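Local coordinates for catalase-3 (Neurospora crassa, PDB 4AJ9), which uses heme to break hydrogen peroxide down to oxygen and water, a reaction thought to protect the cell from peroxide damage, at residues R125-E130 against E324-Q329; G131-V136 against H332-V337. All blocks are in the same frame, centred on the assembly; numbering follows the deposited sequence.

Interaction 1: residues R125-E130 against E324-Q329. With HEM (protoporphyrin IX containing Fe), chain Y.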
loop_
_atom_site.group_PDB
_atom_site.type_symbol
_atom_site.label_atom_id
_atom_site.label_comp_id
_atom_site.label_asym_id
_atom_site.label_seq_id
_atom_site.Cartn_x
_atom_site.Cartn_y
_atom_site.Cartn_z
ATOM N N ARG C 125 24.844 6.446 8.541
ATOM C CA ARG C 125 24.004 7.359 9.306
ATOM C C ARG C 125 24.683 7.732 10.620
ATOM O O ARG C 125 25.121 6.854 11.377
ATOM C CB ARG C 125 22.639 6.735 9.611
ATOM C CG ARG C 125 21.840 7.529 10.663
ATOM C CD ARG C 125 20.364 7.162 10.593
ATOM N NE ARG C 125 19.865 7.412 9.247
ATOM C CZ ARG C 125 18.795 6.839 8.719
ATOM N NH1 ARG C 125 18.077 5.973 9.432
ATOM N NH2 ARG C 125 18.446 7.133 7.466
ATOM N N PHE C 126 24.765 9.030 10.894
ATOM C CA PHE C 126 25.192 9.494 12.207
ATOM C C PHE C 126 23.932 9.864 12.952
ATOM O O PHE C 126 23.170 10.707 12.487
ATOM C CB PHE C 126 26.065 10.750 12.092
ATOM C CG PHE C 126 27.319 10.566 11.286
ATOM C CD1 PHE C 126 27.310 10.768 9.914
ATOM C CD2 PHE C 126 28.524 10.258 11.908
ATOM C CE1 PHE C 126 28.477 10.621 9.165
ATOM C CE2 PHE C 126 29.704 10.123 11.166
ATOM C CZ PHE C 126 29.673 10.307 9.794
ATOM N N TYR C 127 23.690 9.224 14.088
ATOM C CA TYR C 127 22.536 9.557 14.901
ATOM C C TYR C 127 22.960 10.666 15.880
ATOM O O TYR C 127 23.239 10.393 17.054
ATOM C CB TYR C 127 22.059 8.312 15.662
ATOM C CG TYR C 127 21.550 7.166 14.805
ATOM C CD1 TYR C 127 22.426 6.207 14.273
ATOM C CD2 TYR C 127 20.190 7.010 14.562
ATOM C CE1 TYR C 127 21.944 5.144 13.505
ATOM C CE2 TYR C 127 19.703 5.956 13.802
ATOM C CZ TYR C 127 20.585 5.026 13.278
ATOM O OH TYR C 127 20.088 3.986 12.525
ATOM N N THR C 128 23.035 11.907 15.389
ATOM C CA THR C 128 23.588 13.014 16.179
ATOM C C THR C 128 22.567 13.578 17.139
ATOM O O THR C 128 21.371 13.297 17.023
ATOM C CB THR C 128 24.102 14.175 15.303
ATOM O OG1 THR C 128 23.012 15.061 14.968
ATOM C CG2 THR C 128 24.749 13.649 14.030
ATOM N N ASP C 129 23.031 14.383 18.089
ATOM C CA ASP C 129 22.106 14.984 19.044
ATOM C C ASP C 129 21.363 16.168 18.422
ATOM O O ASP C 129 20.564 16.812 19.084
ATOM C CB ASP C 129 22.816 15.367 20.343
ATOM C CG ASP C 129 24.088 16.151 20.099
ATOM O OD1 ASP C 129 24.160 16.850 19.065
ATOM O OD2 ASP C 129 25.015 16.072 20.941
ATOM N N GLU C 130 21.608 16.422 17.135
ATOM C CA GLU C 130 20.845 17.425 16.382
ATOM C C GLU C 130 20.217 16.815 15.123
ATOM O O GLU C 130 20.093 17.472 14.082
ATOM C CB GLU C 130 21.702 18.668 16.068
ATOM C CG GLU C 130 22.128 19.394 17.350
ATOM C CD GLU C 130 22.875 20.705 17.127
ATOM O OE1 GLU C 130 23.236 21.037 15.979
ATOM O OE2 GLU C 130 23.091 21.416 18.131
ATOM N N GLU C 324 17.420 -4.221 6.359
ATOM C CA GLU C 324 16.497 -4.088 5.226
ATOM C C GLU C 324 15.617 -2.835 5.323
ATOM O O GLU C 324 15.397 -2.145 4.323
ATOM C CB GLU C 324 15.611 -5.332 5.069
ATOM C CG GLU C 324 14.781 -5.324 3.779
ATOM C CD GLU C 324 15.638 -5.455 2.522
ATOM O OE1 GLU C 324 16.803 -5.897 2.647
ATOM O OE2 GLU C 324 15.145 -5.133 1.412
ATOM N N GLN C 325 15.122 -2.543 6.526
ATOM C CA GLN C 325 14.206 -1.431 6.723
ATOM C C GLN C 325 14.864 -0.049 6.804
ATOM O O GLN C 325 14.202 0.946 6.576
ATOM C CB GLN C 325 13.316 -1.646 7.953
ATOM C CG GLN C 325 12.231 -2.701 7.757
ATOM C CD GLN C 325 11.125 -2.639 8.813
ATOM O OE1 GLN C 325 9.937 -2.645 8.484
ATOM N NE2 GLN C 325 11.511 -2.607 10.081
ATOM N N ILE C 326 16.147 0.033 7.137
ATOM C CA ILE C 326 16.760 1.354 7.255
ATOM C C ILE C 326 16.631 2.150 5.943
ATOM O O ILE C 326 16.826 1.609 4.857
ATOM C CB ILE C 326 18.227 1.310 7.739
ATOM C CG1 ILE C 326 18.648 2.699 8.245
ATOM C CG2 ILE C 326 19.145 0.748 6.640
ATOM C CD1 ILE C 326 20.040 2.745 8.945
ATOM N N SER C 327 16.287 3.430 6.070
ATOM C CA SER C 327 15.960 4.280 4.926
ATOM C C SER C 327 16.901 5.475 4.894
ATOM O O SER C 327 16.669 6.462 5.610
ATOM C CB SER C 327 14.525 4.809 5.076
ATOM O OG SER C 327 13.572 3.759 5.070
ATOM N N PHE C 328 17.952 5.404 4.080
ATOM C CA PHE C 328 18.918 6.503 3.990
ATOM C C PHE C 328 18.380 7.613 3.097
ATOM O O PHE C 328 17.562 7.358 2.212
ATOM C CB PHE C 328 20.258 6.015 3.428
ATOM C CG PHE C 328 21.043 5.139 4.374
ATOM C CD1 PHE C 328 21.888 5.703 5.330
ATOM C CD2 PHE C 328 20.972 3.757 4.279
ATOM C CE1 PHE C 328 22.616 4.895 6.185
ATOM C CE2 PHE C 328 21.703 2.951 5.142
ATOM C CZ PHE C 328 22.523 3.527 6.088
ATOM N N GLN C 329 18.844 8.838 3.336
ATOM C CA GLN C 329 18.487 9.993 2.510
ATOM C C GLN C 329 19.598 11.044 2.547
ATOM O O GLN C 329 20.025 11.456 3.629
ATOM C CB GLN C 329 17.229 10.680 3.029
ATOM C CG GLN C 329 15.920 9.901 2.969
ATOM C CD GLN C 329 14.759 10.803 3.361
ATOM O OE1 GLN C 329 14.653 11.921 2.872
ATOM N NE2 GLN C 329 13.908 10.336 4.268
HETATM C CHA HEM Y . 20.032 4.053 -2.974
HETATM C CHB HEM Y . 24.433 6.084 -3.419
HETATM C CHC HEM Y . 22.805 8.686 -7.167
HETATM C CHD HEM Y . 18.270 7.324 -6.145
HETATM C C1A HEM Y . 21.375 4.331 -2.785
HETATM C C2A HEM Y . 22.267 3.701 -1.819
HETATM C C3A HEM Y . 23.484 4.256 -1.959
HETATM C C4A HEM Y . 23.400 5.265 -2.996
HETATM C CMA HEM Y . 24.767 3.922 -1.159
HETATM C CAA HEM Y . 21.872 2.554 -0.851
HETATM C CBA HEM Y . 21.580 3.070 0.554
HETATM C CGA HEM Y . 21.311 1.888 1.447
HETATM O O1A HEM Y . 20.139 1.684 1.846
HETATM O O2A HEM Y . 22.274 1.135 1.756
HETATM C C1B HEM Y . 24.361 7.013 -4.440
HETATM C C2B HEM Y . 25.409 7.946 -4.817
HETATM C C3B HEM Y . 24.971 8.654 -5.870
HETATM C C4B HEM Y . 23.625 8.207 -6.168
HETATM C CMB HEM Y . 26.772 8.018 -4.092
HETATM C CAB HEM Y . 25.676 9.799 -6.637
HETATM C CBB HEM Y . 26.608 10.549 -6.037
HETATM C C1C HEM Y . 21.434 8.603 -7.153
HETATM C C2C HEM Y . 20.516 9.444 -7.906
HETATM C C3C HEM Y . 19.275 9.036 -7.625
HETATM C C4C HEM Y . 19.360 7.970 -6.661
HETATM C CMC HEM Y . 20.925 10.557 -8.889
HETATM C CAC HEM Y . 17.942 9.614 -8.117
HETATM C CBC HEM Y . 17.849 10.922 -8.363
HETATM C C1D HEM Y . 18.312 6.320 -5.222
HETATM C C2D HEM Y . 17.145 5.653 -4.705
HETATM C C3D HEM Y . 17.694 4.633 -3.719
HETATM C C4D HEM Y . 19.131 4.791 -3.732
HETATM C CMD HEM Y . 15.677 5.935 -5.089
HETATM C CAD HEM Y . 16.878 3.649 -2.865
HETATM C CBD HEM Y . 16.711 4.290 -1.491
HETATM C CGD HEM Y . 15.815 3.429 -0.642
HETATM O O1D HEM Y . 15.884 3.556 0.604
HETATM O O2D HEM Y . 15.060 2.600 -1.211
HETATM N NA HEM Y . 22.103 5.279 -3.476
HETATM N NB HEM Y . 23.295 7.208 -5.280
HETATM N NC HEM Y . 20.689 7.719 -6.402
HETATM N ND HEM Y . 19.455 5.799 -4.631
HETATM FE FE HEM Y . 21.400 6.565 -4.863
#
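R125 reaches from strand 121-128 to the loop at I326-F328. Its CB already touches the other segment, 3.9 Å from CE1 of F328, whose ring also has the R125 backbone N at its edge. CG stands anti to the backbone N (chi1 168°), and CD passes over one face of the Y127 ring, offset toward the rim. A bend at chi3 then turns the guanidinium to I326 and S327. NE forms a salt bridge with D134. NH1 meets I326 tip to tip, 3.5 Å from CG1, with I326 CD1 over one face of the guanidinium, and hydrogen-bonds N371. R125 NH2 donates to S327 O at 2.7 Å; the carbonyl O lies in the guanidinium plane, but the donor stands 51° out of the carbonyl plane. All three guanidinium nitrogens of this buried cation are thus bonded. Y127 OH packs on I326 CD1 at 3.8 Å while hydrogen-bonding I370 O. Across the F328 ring from CE1, CD2 lies 3.3 Å from HEM O1A, a propionate oxygen. The arrangement joins the antiparallel beta-barrel of the catalase fold to the loop lining the propionate side of the heme pocket.

Interaction 2: residues G131-V136 against H332-V337; sequences GNFDIV and HIVRGV. With HEM (protoporphyrin IX containing Fe), chain Y.
H332 and D134 lie side by side, their side chains pointing the same way, in a His-carboxylate pair that fastens the loop after helix 319-324 to strand 131-138 of the catalase beta-barrel. The two flat groups are turned 80° apart. ND1 of H332 donates to D134 OD2 at 2.7 Å; OD2 lies close to the imidazole plane, yet the nitrogen meets it from above the carboxylate, 58° out of that plane. With CG of D134 anti to its carbonyl carbon (chi1 -64°), the carboxylate is brought alongside the ring. OD2 also accepts from Q329 N and OD1 pairs with R125, so both oxygens of this buried acid are engaged and its negative charge is probably favoured. H332 NE2 bonds E366, and the ring meets F22 of the second subunit.

The backbone adds a second tie: D134 N donates to H332 O at 3.2 Å, and F133 CA makes a CA-H...O contact with the same oxygen. The F133 ring presents its edge to I333 CA, while its CD1 lies 3.4 Å from H332 O. V334 crosses F133 at about a right angle, setting CG1 3.8 Å from F133 CB. V337 instead meets the ring tip to tip, its CG1 4.1 Å from F133 CE1. Both valines come to F133 because a type II turn from V334 to V337, with G336 at its third position, folds the loop back. W228 and F89 also pack on F133. Beyond the contact, strand 131-138 runs on to the heme, where V136 CG1 lies 3.6 Å from HEM C3A. Back at the other end of the segment, the buried N132 O accepts no hydrogen bond and has H332 CB 3.7 Å away.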
loop_
_atom_site.group_PDB
_atom_site.type_symbol
_atom_site.label_atom_id
_atom_site.label_comp_id
_atom_site.label_asym_id
_atom_site.label_seq_id
_atom_site.Cartn_x
_atom_site.Cartn_y
_atom_site.Cartn_z
ATOM N N GLY C 131 19.820 15.549 15.238
ATOM C CA GLY C 131 19.084 14.872 14.188
ATOM C C GLY C 131 19.952 13.895 13.424
ATOM O O GLY C 131 21.167 13.866 13.596
ATOM N N ASN C 132 19.329 13.089 12.577
ATOM C CA ASN C 132 20.075 12.135 11.782
ATOM C C ASN C 132 20.767 12.820 10.616
ATOM O O ASN C 132 20.133 13.577 9.885
ATOM C CB ASN C 132 19.150 11.034 11.249
ATOM C CG ASN C 132 18.636 10.137 12.344
ATOM O OD1 ASN C 132 19.195 10.108 13.440
ATOM N ND2 ASN C 132 17.561 9.397 12.059
ATOM N N PHE C 133 22.063 12.544 10.464
ATOM C CA PHE C 133 22.853 13.003 9.330
ATOM C C PHE C 133 23.384 11.799 8.556
ATOM O O PHE C 133 24.091 10.970 9.111
ATOM C CB PHE C 133 24.033 13.860 9.810
ATOM C CG PHE C 133 24.952 14.289 8.703
ATOM C CD1 PHE C 133 24.460 14.975 7.609
ATOM C CD2 PHE C 133 26.311 14.005 8.754
ATOM C CE1 PHE C 133 25.307 15.377 6.567
ATOM C CE2 PHE C 133 27.167 14.415 7.729
ATOM C CZ PHE C 133 26.661 15.099 6.630
ATOM N N ASP C 134 23.024 11.692 7.285
ATOM C CA ASP C 134 23.460 10.555 6.479
ATOM C C ASP C 134 24.434 11.049 5.421
ATOM O O ASP C 134 24.175 12.058 4.735
ATOM C CB ASP C 134 22.296 9.903 5.728
ATOM C CG ASP C 134 21.246 9.288 6.635
ATOM O OD1 ASP C 134 21.442 9.200 7.869
ATOM O OD2 ASP C 134 20.207 8.877 6.073
ATOM N N ILE C 135 25.549 10.341 5.300
ATOM C CA ILE C 135 26.405 10.469 4.139
ATOM C C ILE C 135 26.166 9.231 3.292
ATOM O O ILE C 135 26.604 8.121 3.622
ATOM C CB ILE C 135 27.894 10.579 4.524
ATOM C CG1 ILE C 135 28.141 11.884 5.300
ATOM C CG2 ILE C 135 28.758 10.498 3.286
ATOM C CD1 ILE C 135 29.568 12.011 5.869
ATOM N N VAL C 136 25.435 9.416 2.210
ATOM C CA VAL C 136 25.036 8.293 1.363
ATOM C C VAL C 136 26.020 8.217 0.211
ATOM O O VAL C 136 25.831 8.852 -0.827
ATOM C CB VAL C 136 23.594 8.476 0.841
ATOM C CG1 VAL C 136 23.142 7.249 0.024
ATOM C CG2 VAL C 136 22.646 8.731 2.008
ATOM N N HIS C 332 18.811 13.934 4.615
ATOM C CA HIS C 332 19.004 13.894 6.057
ATOM C C HIS C 332 20.199 14.773 6.381
ATOM O O HIS C 332 21.337 14.293 6.462
ATOM C CB HIS C 332 19.245 12.464 6.524
ATOM C CG HIS C 332 17.991 11.662 6.687
ATOM N ND1 HIS C 332 18.001 10.288 6.820
ATOM C CD2 HIS C 332 16.694 12.039 6.768
ATOM C CE1 HIS C 332 16.759 9.854 6.964
ATOM N NE2 HIS C 332 15.949 10.897 6.943
ATOM N N ILE C 333 19.944 16.069 6.539
ATOM C CA ILE C 333 21.028 17.028 6.760
ATOM C C ILE C 333 20.839 17.713 8.103
ATOM O O ILE C 333 19.737 17.701 8.653
ATOM C CB ILE C 333 21.102 18.058 5.602
ATOM C CG1 ILE C 333 22.423 18.838 5.627
ATOM C CG2 ILE C 333 19.885 19.000 5.605
ATOM C CD1 ILE C 333 22.710 19.556 4.300
ATOM N N VAL C 334 21.917 18.273 8.648
ATOM C CA VAL C 334 21.869 18.901 9.970
ATOM C C VAL C 334 22.519 20.293 9.933
ATOM O O VAL C 334 23.301 20.595 9.031
ATOM C CB VAL C 334 22.584 18.035 11.035
ATOM C CG1 VAL C 334 21.900 16.670 11.182
ATOM C CG2 VAL C 334 24.059 17.852 10.658
ATOM N N ARG C 335 22.186 21.133 10.909
ATOM C CA ARG C 335 22.842 22.428 11.072
ATOM C C ARG C 335 24.350 22.259 10.987
ATOM O O ARG C 335 24.915 21.393 11.655
ATOM C CB ARG C 335 22.494 23.020 12.437
ATOM C CG ARG C 335 23.101 24.400 12.686
ATOM C CD ARG C 335 22.739 24.897 14.090
ATOM N NE ARG C 335 23.442 26.130 14.451
ATOM C CZ ARG C 335 22.903 27.345 14.391
ATOM N NH1 ARG C 335 21.651 27.505 13.975
ATOM N NH2 ARG C 335 23.618 28.404 14.746
ATOM N N GLY C 336 25.002 23.094 10.180
ATOM C CA GLY C 336 26.439 22.993 9.984
ATOM C C GLY C 336 26.834 22.414 8.632
ATOM O O GLY C 336 27.998 22.461 8.244
ATOM N N VAL C 337 25.862 21.865 7.910
ATOM C CA VAL C 337 26.114 21.292 6.599
ATOM C C VAL C 337 25.062 21.851 5.646
ATOM O O VAL C 337 23.933 22.114 6.068
ATOM C CB VAL C 337 26.000 19.746 6.641
ATOM C CG1 VAL C 337 26.324 19.135 5.283
ATOM C CG2 VAL C 337 26.916 19.163 7.722
HETATM C CHA HEM Y . 20.032 4.053 -2.974
HETATM C CHB HEM Y . 24.433 6.084 -3.419
HETATM C CHC HEM Y . 22.805 8.686 -7.167
HETATM C CHD HEM Y . 18.270 7.324 -6.145
HETATM C C1A HEM Y . 21.375 4.331 -2.785
HETATM C C2A HEM Y . 22.267 3.701 -1.819
HETATM C C3A HEM Y . 23.484 4.256 -1.959
HETATM C C4A HEM Y . 23.400 5.265 -2.996
HETATM C CMA HEM Y . 24.767 3.922 -1.159
HETATM C CAA HEM Y . 21.872 2.554 -0.851
HETATM C CBA HEM Y . 21.580 3.070 0.554
HETATM C CGA HEM Y . 21.311 1.888 1.447
HETATM O O1A HEM Y . 20.139 1.684 1.846
HETATM O O2A HEM Y . 22.274 1.135 1.756
HETATM C C1B HEM Y . 24.361 7.013 -4.440
HETATM C C2B HEM Y . 25.409 7.946 -4.817
HETATM C C3B HEM Y . 24.971 8.654 -5.870
HETATM C C4B HEM Y . 23.625 8.207 -6.168
HETATM C CMB HEM Y . 26.772 8.018 -4.092
HETATM C CAB HEM Y . 25.676 9.799 -6.637
HETATM C CBB HEM Y . 26.608 10.549 -6.037
HETATM C C1C HEM Y . 21.434 8.603 -7.153
HETATM C C2C HEM Y . 20.516 9.444 -7.906
HETATM C C3C HEM Y . 19.275 9.036 -7.625
HETATM C C4C HEM Y . 19.360 7.970 -6.661
HETATM C CMC HEM Y . 20.925 10.557 -8.889
HETATM C CAC HEM Y . 17.942 9.614 -8.117
HETATM C CBC HEM Y . 17.849 10.922 -8.363
HETATM C C1D HEM Y . 18.312 6.320 -5.222
HETATM C C2D HEM Y . 17.145 5.653 -4.705
HETATM C C3D HEM Y . 17.694 4.633 -3.719
HETATM C C4D HEM Y . 19.131 4.791 -3.732
HETATM C CMD HEM Y . 15.677 5.935 -5.089
HETATM C CAD HEM Y . 16.878 3.649 -2.865
HETATM C CBD HEM Y . 16.711 4.290 -1.491
HETATM C CGD HEM Y . 15.815 3.429 -0.642
HETATM O O1D HEM Y . 15.884 3.556 0.604
HETATM O O2D HEM Y . 15.060 2.600 -1.211
HETATM N NA HEM Y . 22.103 5.279 -3.476
HETATM N NB HEM Y . 23.295 7.208 -5.280
HETATM N NC HEM Y . 20.689 7.719 -6.402
HETATM N ND HEM Y . 19.455 5.799 -4.631
HETATM FE FE HEM Y . 21.400 6.565 -4.863
#

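From the N terminus the chain passes along strand 121-128, turns at D129-E130 and returns on antiparallel strand 131-138; these neighbours supply the first halves of both interactions. Nearly two hundred residues later, beyond helix 319-324, the loop comes back. Residues 324-329 close interaction 1 on the first strand, then 332-337 close interaction 2 on the second, so the two closures cross rather than nest. The two contacts adjoin through the bonded backbones of F126 and F133. Together they tie one hairpin of the barrel to the loop leading to strand 337-338, with both contacts beside the heme and touching the second subunit.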